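Local coordinates for protein type III restriction-modification enzyme EcoP15I Mod subunit (Escherichia coli, PDB 4ZCF) that methylates adenine in one strand of the site 5'-CAGCAG-3' using S-adenosyl-L-methionine, and joins the Res subunit for DNA restriction, at residues 80-85 with 545-550; 562-567 with 576-581; 622-627 with 638-643. All coordinates share one frame; numbering follows the deposited sequence.

Interaction 1. Residues 80-85 with 545-550; sequences EDKTHN and LLTTWC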
loop_
_atom_site.group_PDB
_atom_site.type_symbol
_atom_site.label_atom_id
_atom_site.label_comp_id
_atom_site.label_asym_id
_atom_site.label_seq_id
_atom_site.Cartn_x
_atom_site.Cartn_y
_atom_site.Cartn_z
ATOM N N GLU A 80 23.669 -19.711 13.850
ATOM C CA GLU A 80 23.131 -20.899 13.195
ATOM C C GLU A 80 22.883 -22.002 14.176
ATOM O O GLU A 80 23.538 -22.061 15.212
ATOM C CB GLU A 80 24.207 -21.485 12.275
ATOM C CG GLU A 80 24.544 -20.699 11.042
ATOM C CD GLU A 80 25.386 -21.526 10.098
ATOM O OE1 GLU A 80 24.809 -22.293 9.293
ATOM O OE2 GLU A 80 26.631 -21.441 10.200
ATOM N N ASP A 81 22.028 -22.961 13.786
ATOM C CA ASP A 81 21.884 -24.227 14.494
ATOM C C ASP A 81 22.828 -25.083 13.662
ATOM O O ASP A 81 22.426 -25.573 12.599
ATOM C CB ASP A 81 20.452 -24.798 14.445
ATOM C CG ASP A 81 20.270 -26.058 15.279
ATOM O OD1 ASP A 81 21.162 -26.930 15.246
ATOM O OD2 ASP A 81 19.239 -26.170 15.958
ATOM N N LYS A 82 24.112 -25.148 14.083
ATOM C CA LYS A 82 25.194 -25.867 13.377
ATOM C C LYS A 82 24.862 -27.327 13.084
ATOM O O LYS A 82 25.119 -27.770 11.971
ATOM C CB LYS A 82 26.557 -25.735 14.103
ATOM C CG LYS A 82 27.035 -24.295 14.358
ATOM C CD LYS A 82 27.669 -23.630 13.134
ATOM C CE LYS A 82 27.936 -22.156 13.369
ATOM N NZ LYS A 82 28.698 -21.538 12.246
ATOM N N THR A 83 24.266 -28.060 14.062
ATOM C CA THR A 83 23.871 -29.471 13.910
ATOM C C THR A 83 22.884 -29.592 12.724
ATOM O O THR A 83 23.211 -30.246 11.721
ATOM C CB THR A 83 23.324 -30.060 15.243
ATOM O OG1 THR A 83 24.165 -29.686 16.335
ATOM C CG2 THR A 83 23.194 -31.584 15.211
ATOM N N HIS A 84 21.726 -28.887 12.819
ATOM C CA HIS A 84 20.697 -28.838 11.784
ATOM C C HIS A 84 21.243 -28.430 10.386
ATOM O O HIS A 84 20.993 -29.133 9.410
ATOM C CB HIS A 84 19.503 -27.940 12.216
ATOM C CG HIS A 84 18.317 -28.015 11.282
ATOM N ND1 HIS A 84 17.234 -28.840 11.548
ATOM C CD2 HIS A 84 18.115 -27.413 10.089
ATOM C CE1 HIS A 84 16.416 -28.696 10.528
ATOM N NE2 HIS A 84 16.906 -27.857 9.625
ATOM N N ASN A 85 21.966 -27.314 10.290
ATOM C CA ASN A 85 22.445 -26.810 8.994
ATOM C C ASN A 85 23.457 -27.672 8.262
ATOM O O ASN A 85 23.523 -27.608 7.032
ATOM C CB ASN A 85 22.908 -25.355 9.092
ATOM C CG ASN A 85 21.897 -24.430 9.706
ATOM O OD1 ASN A 85 20.720 -24.751 9.833
ATOM N ND2 ASN A 85 22.344 -23.272 10.142
ATOM N N LEU A 545 29.739 -14.218 15.970
ATOM C CA LEU A 545 30.268 -12.974 15.395
ATOM C C LEU A 545 30.330 -13.003 13.892
ATOM O O LEU A 545 29.864 -12.071 13.262
ATOM C CB LEU A 545 31.672 -12.660 15.926
ATOM C CG LEU A 545 31.822 -12.189 17.358
ATOM C CD1 LEU A 545 33.252 -11.734 17.585
ATOM C CD2 LEU A 545 30.872 -11.040 17.682
ATOM N N LEU A 546 30.933 -14.053 13.315
ATOM C CA LEU A 546 31.091 -14.245 11.867
ATOM C C LEU A 546 29.737 -14.178 11.153
ATOM O O LEU A 546 29.615 -13.467 10.154
ATOM C CB LEU A 546 31.778 -15.597 11.624
ATOM C CG LEU A 546 32.075 -16.019 10.194
ATOM C CD1 LEU A 546 33.005 -15.029 9.468
ATOM C CD2 LEU A 546 32.651 -17.416 10.175
ATOM N N THR A 547 28.729 -14.900 11.690
ATOM C CA THR A 547 27.343 -15.010 11.221
ATOM C C THR A 547 26.652 -13.638 11.274
ATOM O O THR A 547 26.044 -13.232 10.290
ATOM C CB THR A 547 26.609 -16.112 12.054
ATOM O OG1 THR A 547 27.239 -17.375 11.798
ATOM C CG2 THR A 547 25.103 -16.199 11.751
ATOM N N THR A 548 26.739 -12.949 12.422
ATOM C CA THR A 548 26.170 -11.615 12.623
ATOM C C THR A 548 26.858 -10.601 11.681
ATOM O O THR A 548 26.174 -9.861 10.998
ATOM C CB THR A 548 26.306 -11.205 14.104
ATOM O OG1 THR A 548 25.728 -12.216 14.937
ATOM C CG2 THR A 548 25.682 -9.856 14.402
ATOM N N TRP A 549 28.194 -10.587 11.643
ATOM C CA TRP A 549 28.978 -9.684 10.817
ATOM C C TRP A 549 28.660 -9.831 9.353
ATOM O O TRP A 549 28.529 -8.823 8.686
ATOM C CB TRP A 549 30.485 -9.876 11.053
ATOM C CG TRP A 549 31.010 -9.318 12.344
ATOM C CD1 TRP A 549 30.289 -8.897 13.426
ATOM C CD2 TRP A 549 32.387 -9.179 12.700
ATOM N NE1 TRP A 549 31.136 -8.498 14.433
ATOM C CE2 TRP A 549 32.432 -8.692 14.027
ATOM C CE3 TRP A 549 33.600 -9.405 12.017
ATOM C CZ2 TRP A 549 33.645 -8.415 14.681
ATOM C CZ3 TRP A 549 34.796 -9.149 12.670
ATOM C CH2 TRP A 549 34.813 -8.642 13.977
ATOM N N CYS A 550 28.528 -11.074 8.845
ATOM C CA CYS A 550 28.192 -11.328 7.439
ATOM C C CYS A 550 26.805 -10.761 7.064
ATOM O O CYS A 550 26.634 -10.280 5.950
ATOM C CB CYS A 550 28.286 -12.819 7.126
ATOM S SG CYS A 550 29.970 -13.418 6.824
HETATM O O HOH W 1 29.831 -18.715 11.923
#
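Lys82 and Thr547 meet through a water. Lys82 NZ donates to this water at 3.1 Å, and Thr547 OG1 lies 2.9 Å from the same water. Lys82 NZ and Thr547 OG1 are 4.4 Å apart, too far for a direct hydrogen bond, so the water bridges them. The lysine chain bends at its second torsion (chi2 -80°) and then runs extended, which carries NZ back beside Glu80. Thr547 OG1 also bonds to Asp543 O, one turn earlier in its own helix. The hydroxyl is therefore held by its helix as well as by the water.

The charged pair lies within residues 80-85. Lys82 NZ forms a salt bridge with Glu80 OE2 at 2.9 Å. The other carboxylate oxygen, Glu80 OE1, accepts from Asn85 ND2 at 2.8 Å with an N-H...O angle of 159°. Both donors come to the anti side of their oxygen, tilted well out of the carboxylate plane. With a donor on each oxygen, the carboxylate is restrained from turning.

Direct contact across the segments is sparse: Thr547 CG2 comes to 4.3 Å of Glu80 N, a van der Waals approach, and no hydrogen bond joins the segments directly.

A helix cap orders the turn. Asp81 is the N-cap, and its OD1 accepts from His84 N at 3.2 Å, with the donor above the carboxylate plane. Asp81 OD2 makes a salt bridge with Lys492.

Glu80 ends strand 76-80, an outer strand of the large mixed sheet of the methylase part. Helix 82-86 follows at once and lies by strand 508-514 and helix 487-500. Helix 539-552 belongs to the C-terminal domain; its Thr548 OG1 bonds to Leu78 O, and its Leu546, Trp549 and Cys550 pack on Tyr579 of strand 577-580.

Interaction 2. Residues 562-567 with 576-581; sequences EDVDLG and GRLYLI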
loop_
_atom_site.group_PDB
_atom_site.type_symbol
_atom_site.label_atom_id
_atom_site.label_comp_id
_atom_site.label_asym_id
_atom_site.label_seq_id
_atom_site.Cartn_x
_atom_site.Cartn_y
_atom_site.Cartn_z
ATOM N N GLU A 562 32.989 -19.278 2.845
ATOM C CA GLU A 562 34.070 -20.221 2.575
ATOM C C GLU A 562 35.282 -20.029 3.475
ATOM O O GLU A 562 35.659 -18.900 3.782
ATOM C CB GLU A 562 34.456 -20.272 1.090
ATOM C CG GLU A 562 34.639 -18.934 0.405
ATOM C CD GLU A 562 34.920 -19.076 -1.081
ATOM O OE1 GLU A 562 33.947 -19.102 -1.871
ATOM O OE2 GLU A 562 36.112 -19.192 -1.451
ATOM N N ASP A 563 35.873 -21.147 3.916
ATOM C CA ASP A 563 37.063 -21.142 4.761
ATOM C C ASP A 563 38.290 -20.943 3.878
ATOM O O ASP A 563 38.480 -21.661 2.893
ATOM C CB ASP A 563 37.163 -22.423 5.604
ATOM C CG ASP A 563 35.974 -22.640 6.526
ATOM O OD1 ASP A 563 35.951 -22.038 7.627
ATOM O OD2 ASP A 563 35.068 -23.414 6.152
ATOM N N VAL A 564 39.083 -19.918 4.206
ATOM C CA VAL A 564 40.294 -19.540 3.485
ATOM C C VAL A 564 41.536 -19.772 4.368
ATOM O O VAL A 564 41.504 -19.487 5.571
ATOM C CB VAL A 564 40.159 -18.087 2.962
ATOM C CG1 VAL A 564 41.494 -17.528 2.467
ATOM C CG2 VAL A 564 39.101 -18.004 1.857
ATOM N N ASP A 565 42.618 -20.330 3.765
ATOM C CA ASP A 565 43.889 -20.604 4.455
ATOM C C ASP A 565 44.935 -19.595 4.006
ATOM O O ASP A 565 45.273 -19.550 2.823
ATOM C CB ASP A 565 44.366 -22.056 4.207
ATOM C CG ASP A 565 45.551 -22.453 5.065
ATOM O OD1 ASP A 565 45.354 -22.689 6.277
ATOM O OD2 ASP A 565 46.680 -22.489 4.535
ATOM N N LEU A 566 45.409 -18.752 4.940
ATOM C CA LEU A 566 46.424 -17.719 4.657
ATOM C C LEU A 566 47.680 -18.024 5.475
ATOM O O LEU A 566 47.785 -17.598 6.625
ATOM C CB LEU A 566 45.885 -16.294 4.944
ATOM C CG LEU A 566 44.571 -15.887 4.265
ATOM C CD1 LEU A 566 44.066 -14.582 4.821
ATOM C CD2 LEU A 566 44.729 -15.796 2.752
ATOM N N GLY A 567 48.564 -18.852 4.905
ATOM C CA GLY A 567 49.789 -19.315 5.553
ATOM C C GLY A 567 49.563 -19.883 6.942
ATOM O O GLY A 567 50.213 -19.453 7.902
ATOM N N GLY A 576 32.521 -10.955 -1.470
ATOM C CA GLY A 576 33.614 -10.006 -1.662
ATOM C C GLY A 576 34.341 -9.519 -0.420
ATOM O O GLY A 576 35.386 -8.880 -0.547
ATOM N N ARG A 577 33.802 -9.777 0.791
ATOM C CA ARG A 577 34.462 -9.349 2.022
ATOM C C ARG A 577 35.197 -10.480 2.750
ATOM O O ARG A 577 34.675 -11.597 2.837
ATOM C CB ARG A 577 33.565 -8.479 2.943
ATOM C CG ARG A 577 32.070 -8.746 2.902
ATOM C CD ARG A 577 31.252 -7.524 2.517
ATOM N NE ARG A 577 29.814 -7.823 2.511
ATOM C CZ ARG A 577 29.018 -7.773 1.442
ATOM N NH1 ARG A 577 29.505 -7.421 0.256
ATOM N NH2 ARG A 577 27.731 -8.066 1.553
ATOM N N LEU A 578 36.434 -10.201 3.228
ATOM C CA LEU A 578 37.282 -11.175 3.931
ATOM C C LEU A 578 37.371 -10.895 5.428
ATOM O O LEU A 578 37.733 -9.800 5.829
ATOM C CB LEU A 578 38.675 -11.256 3.290
ATOM C CG LEU A 578 39.698 -12.187 3.951
ATOM C CD1 LEU A 578 39.538 -13.641 3.480
ATOM C CD2 LEU A 578 41.108 -11.705 3.680
ATOM N N TYR A 579 37.067 -11.905 6.251
ATOM C CA TYR A 579 37.059 -11.786 7.711
ATOM C C TYR A 579 38.272 -12.387 8.408
ATOM O O TYR A 579 38.602 -13.554 8.204
ATOM C CB TYR A 579 35.747 -12.351 8.293
ATOM C CG TYR A 579 34.526 -11.648 7.752
ATOM C CD1 TYR A 579 34.005 -11.974 6.497
ATOM C CD2 TYR A 579 33.921 -10.616 8.461
ATOM C CE1 TYR A 579 32.898 -11.303 5.978
ATOM C CE2 TYR A 579 32.821 -9.934 7.947
ATOM C CZ TYR A 579 32.317 -10.279 6.704
ATOM O OH TYR A 579 31.242 -9.606 6.195
ATOM N N LEU A 580 38.921 -11.590 9.253
ATOM C CA LEU A 580 40.056 -12.054 10.046
ATOM C C LEU A 580 39.702 -11.846 11.511
ATOM O O LEU A 580 39.908 -10.759 12.054
ATOM C CB LEU A 580 41.394 -11.380 9.665
ATOM C CG LEU A 580 41.726 -11.158 8.200
ATOM C CD1 LEU A 580 42.956 -10.294 8.062
ATOM C CD2 LEU A 580 41.902 -12.451 7.455
ATOM N N ILE A 581 39.100 -12.883 12.125
ATOM C CA ILE A 581 38.644 -12.881 13.513
ATOM C C ILE A 581 39.721 -13.429 14.465
ATOM O O ILE A 581 39.964 -12.838 15.517
ATOM C CB ILE A 581 37.272 -13.618 13.698
ATOM C CG1 ILE A 581 36.293 -13.363 12.514
ATOM C CG2 ILE A 581 36.655 -13.326 15.083
ATOM C CD1 ILE A 581 34.776 -13.619 12.721
#
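Leu566 and Leu580 touch within an antiparallel beta-meander of strands 562-566, 569-574 and 577-580. The two strands of this contact are the first and third, so strand 569-574 runs between them. Their axes approach to 9.1 Å, and their directions differ by 65°. That is a strong twist over two strand steps. No hydrogen bond joins the segments. Instead, Val564 bonds to Ala571 of the middle strand through the backbone, while Leu578 bonds to Lys607 and Val609 on the far side.

The side chain of Leu566 leaves the backbone toward strand 577-580. CB and CG carry it outward but do not themselves touch that strand. CG lies anti to the carbonyl carbon (chi1 -54°), and CD1 then continues the extended chain. CD2 turns back along its own strand and lies 3.7 Å from Val564 CG1. CD1 does the work across the contact. It meets Leu580 CD2 at 4.0 Å, where the two leucines cross at about a right angle. It also approaches Leu578 CD2 at 4.3 Å.

The fork of Leu578 is thus divided between two partners, with CD2 at Leu566 and CD1 at Val564. These four apolar side chains are buried on one face of the sheet, where Leu580 also touches Val608 and Phe610 of strand 607-611. Tyr579 turns to the other face and packs on helix 539-552. The loosest of the methyl contacts is at the Val564 end, where Val564 CG1 and Leu578 CD1 are 4.5 Å apart.

Interaction 3. Residues 622-627 with 638-643; sequences ELNEAL and LDLVVR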
loop_
_atom_site.group_PDB
_atom_site.type_symbol
_atom_site.label_atom_id
_atom_site.label_comp_id
_atom_site.label_asym_id
_atom_site.label_seq_id
_atom_site.Cartn_x
_atom_site.Cartn_y
_atom_site.Cartn_z
ATOM N N GLU A 622 50.442 -2.672 9.732
ATOM C CA GLU A 622 51.125 -3.481 8.727
ATOM C C GLU A 622 50.139 -3.942 7.656
ATOM O O GLU A 622 50.478 -3.894 6.475
ATOM C CB GLU A 622 51.793 -4.681 9.406
ATOM C CG GLU A 622 52.712 -5.495 8.515
ATOM C CD GLU A 622 53.343 -6.687 9.207
ATOM O OE1 GLU A 622 53.646 -6.585 10.420
ATOM O OE2 GLU A 622 53.550 -7.720 8.527
ATOM N N LEU A 623 48.915 -4.356 8.066
ATOM C CA LEU A 623 47.854 -4.799 7.153
ATOM C C LEU A 623 47.388 -3.657 6.261
ATOM O O LEU A 623 47.153 -3.876 5.078
ATOM C CB LEU A 623 46.653 -5.379 7.925
ATOM C CG LEU A 623 46.203 -6.788 7.546
ATOM C CD1 LEU A 623 45.209 -7.309 8.547
ATOM C CD2 LEU A 623 45.602 -6.833 6.140
ATOM N N ASN A 624 47.280 -2.441 6.823
ATOM C CA ASN A 624 46.866 -1.245 6.099
ATOM C C ASN A 624 47.894 -0.850 5.028
ATOM O O ASN A 624 47.534 -0.785 3.848
ATOM C CB ASN A 624 46.564 -0.090 7.072
ATOM C CG ASN A 624 46.083 1.188 6.408
ATOM O OD1 ASN A 624 45.168 1.192 5.568
ATOM N ND2 ASN A 624 46.659 2.312 6.812
ATOM N N GLU A 625 49.173 -0.617 5.437
ATOM C CA GLU A 625 50.267 -0.242 4.528
ATOM C C GLU A 625 50.393 -1.203 3.337
ATOM O O GLU A 625 50.449 -0.736 2.196
ATOM C CB GLU A 625 51.579 -0.145 5.288
ATOM N N ALA A 626 50.343 -2.537 3.599
ATOM C CA ALA A 626 50.410 -3.605 2.588
ATOM C C ALA A 626 49.237 -3.579 1.593
ATOM O O ALA A 626 49.425 -3.909 0.420
ATOM C CB ALA A 626 50.481 -4.960 3.266
ATOM N N LEU A 627 48.034 -3.175 2.057
ATOM C CA LEU A 627 46.831 -3.101 1.222
ATOM C C LEU A 627 46.744 -1.846 0.317
ATOM O O LEU A 627 45.747 -1.646 -0.388
ATOM C CB LEU A 627 45.556 -3.289 2.073
ATOM C CG LEU A 627 45.219 -4.724 2.512
ATOM C CD1 LEU A 627 43.955 -4.751 3.326
ATOM C CD2 LEU A 627 45.059 -5.657 1.325
ATOM N N LEU A 638 41.770 -2.846 -2.066
ATOM C CA LEU A 638 41.069 -3.466 -0.942
ATOM C C LEU A 638 40.898 -2.533 0.261
ATOM O O LEU A 638 41.895 -2.053 0.810
ATOM C CB LEU A 638 41.793 -4.754 -0.515
ATOM C CG LEU A 638 41.705 -5.942 -1.474
ATOM C CD1 LEU A 638 42.880 -5.972 -2.442
ATOM C CD2 LEU A 638 41.634 -7.247 -0.708
ATOM N N ASP A 639 39.631 -2.289 0.676
ATOM C CA ASP A 639 39.323 -1.489 1.867
ATOM C C ASP A 639 39.555 -2.333 3.117
ATOM O O ASP A 639 39.390 -3.558 3.070
ATOM C CB ASP A 639 37.886 -0.947 1.859
ATOM C CG ASP A 639 37.647 0.157 2.891
ATOM O OD1 ASP A 639 38.437 1.142 2.913
ATOM O OD2 ASP A 639 36.667 0.043 3.671
ATOM N N LEU A 640 39.952 -1.673 4.229
ATOM C CA LEU A 640 40.262 -2.339 5.495
ATOM C C LEU A 640 39.429 -1.801 6.656
ATOM O O LEU A 640 39.654 -0.687 7.126
ATOM C CB LEU A 640 41.786 -2.301 5.776
ATOM C CG LEU A 640 42.283 -3.042 7.012
ATOM C CD1 LEU A 640 42.314 -4.545 6.792
ATOM C CD2 LEU A 640 43.634 -2.536 7.439
ATOM N N VAL A 641 38.485 -2.622 7.135
ATOM C CA VAL A 641 37.541 -2.277 8.200
ATOM C C VAL A 641 37.924 -2.915 9.545
ATOM O O VAL A 641 38.396 -4.056 9.558
ATOM C CB VAL A 641 36.103 -2.681 7.735
ATOM C CG1 VAL A 641 35.033 -2.327 8.770
ATOM C CG2 VAL A 641 35.763 -2.057 6.386
ATOM N N VAL A 642 37.708 -2.176 10.667
ATOM C CA VAL A 642 37.886 -2.609 12.062
ATOM C C VAL A 642 36.504 -2.832 12.707
ATOM O O VAL A 642 35.632 -1.946 12.647
ATOM C CB VAL A 642 38.667 -1.630 12.987
ATOM C CG1 VAL A 642 39.513 -2.398 14.004
ATOM C CG2 VAL A 642 39.503 -0.619 12.218
ATOM N N ARG A 643 36.350 -3.957 13.425
ATOM C CA ARG A 643 35.110 -4.242 14.135
ATOM C C ARG A 643 35.387 -4.815 15.527
ATOM O O ARG A 643 36.147 -5.776 15.653
ATOM C CB ARG A 643 34.187 -5.157 13.302
ATOM C CG ARG A 643 32.724 -5.061 13.718
ATOM C CD ARG A 643 31.787 -5.599 12.664
ATOM N NE ARG A 643 31.861 -4.814 11.443
ATOM C CZ ARG A 643 31.613 -5.285 10.231
ATOM N NH1 ARG A 643 31.297 -6.563 10.060
ATOM N NH2 ARG A 643 31.703 -4.491 9.176
#
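Leu627 N gives to two carbonyl oxygens of its helix, Leu623 O at 3.2 Å and, weakly, Asn624 O at 3.0 Å. The same three residues face Leu640. Leu640 holds CG opposite its backbone N (chi1 -176°), which points the fork at the helix, and both methyls touch it. CD1 meets Leu627 CD1 at 3.8 Å and Leu623 CD2 at 4.1 Å, and Leu640 crosses each of these leucines at about a right angle. CD2 lies against the helix backbone, 3.7 Å from Asn624 N. Leu627 also uses its second branch, with CD2 at 3.9 Å from Leu638 CB. Phe757 of the Res chain packs on both Asn624 and Leu640. With an alanine at Leu640, both methyls are gone, and this would probably leave a gap between Leu623, Leu627 and the strand and deprive Phe757 of the Res chain of part of its packing.

Helix and strand run nearly antiparallel, at 163°. Strand 639-643 lies parallel to strand 607-611, with helix 618-629 between them in the chain. This is a beta-alpha-beta crossover at the edge of the sheet of the C-terminal domain.

How the interactions relate
From the N terminus, interaction 1 comes first and closes a loop of 459 residues, tying the edge of the methylase sheet to the C-terminal domain. Interactions 2 and 3 close short loops of 8 and 10 residues. All three are in series, so none nests or crosses. Interaction 2 gathers the meander, and interaction 3 adds helix 618-629 to the same five-stranded sheet. Helix 539-552 joins interaction 1 to the others: Cys550 SG packs on Tyr579 CE1 at 3.7 Å, and Trp549 makes a cation-pi contact with Arg643. On the sheet's other face, Leu580 CD1 meets Leu623 CD1 at 3.8 Å, linking interactions 2 and 3.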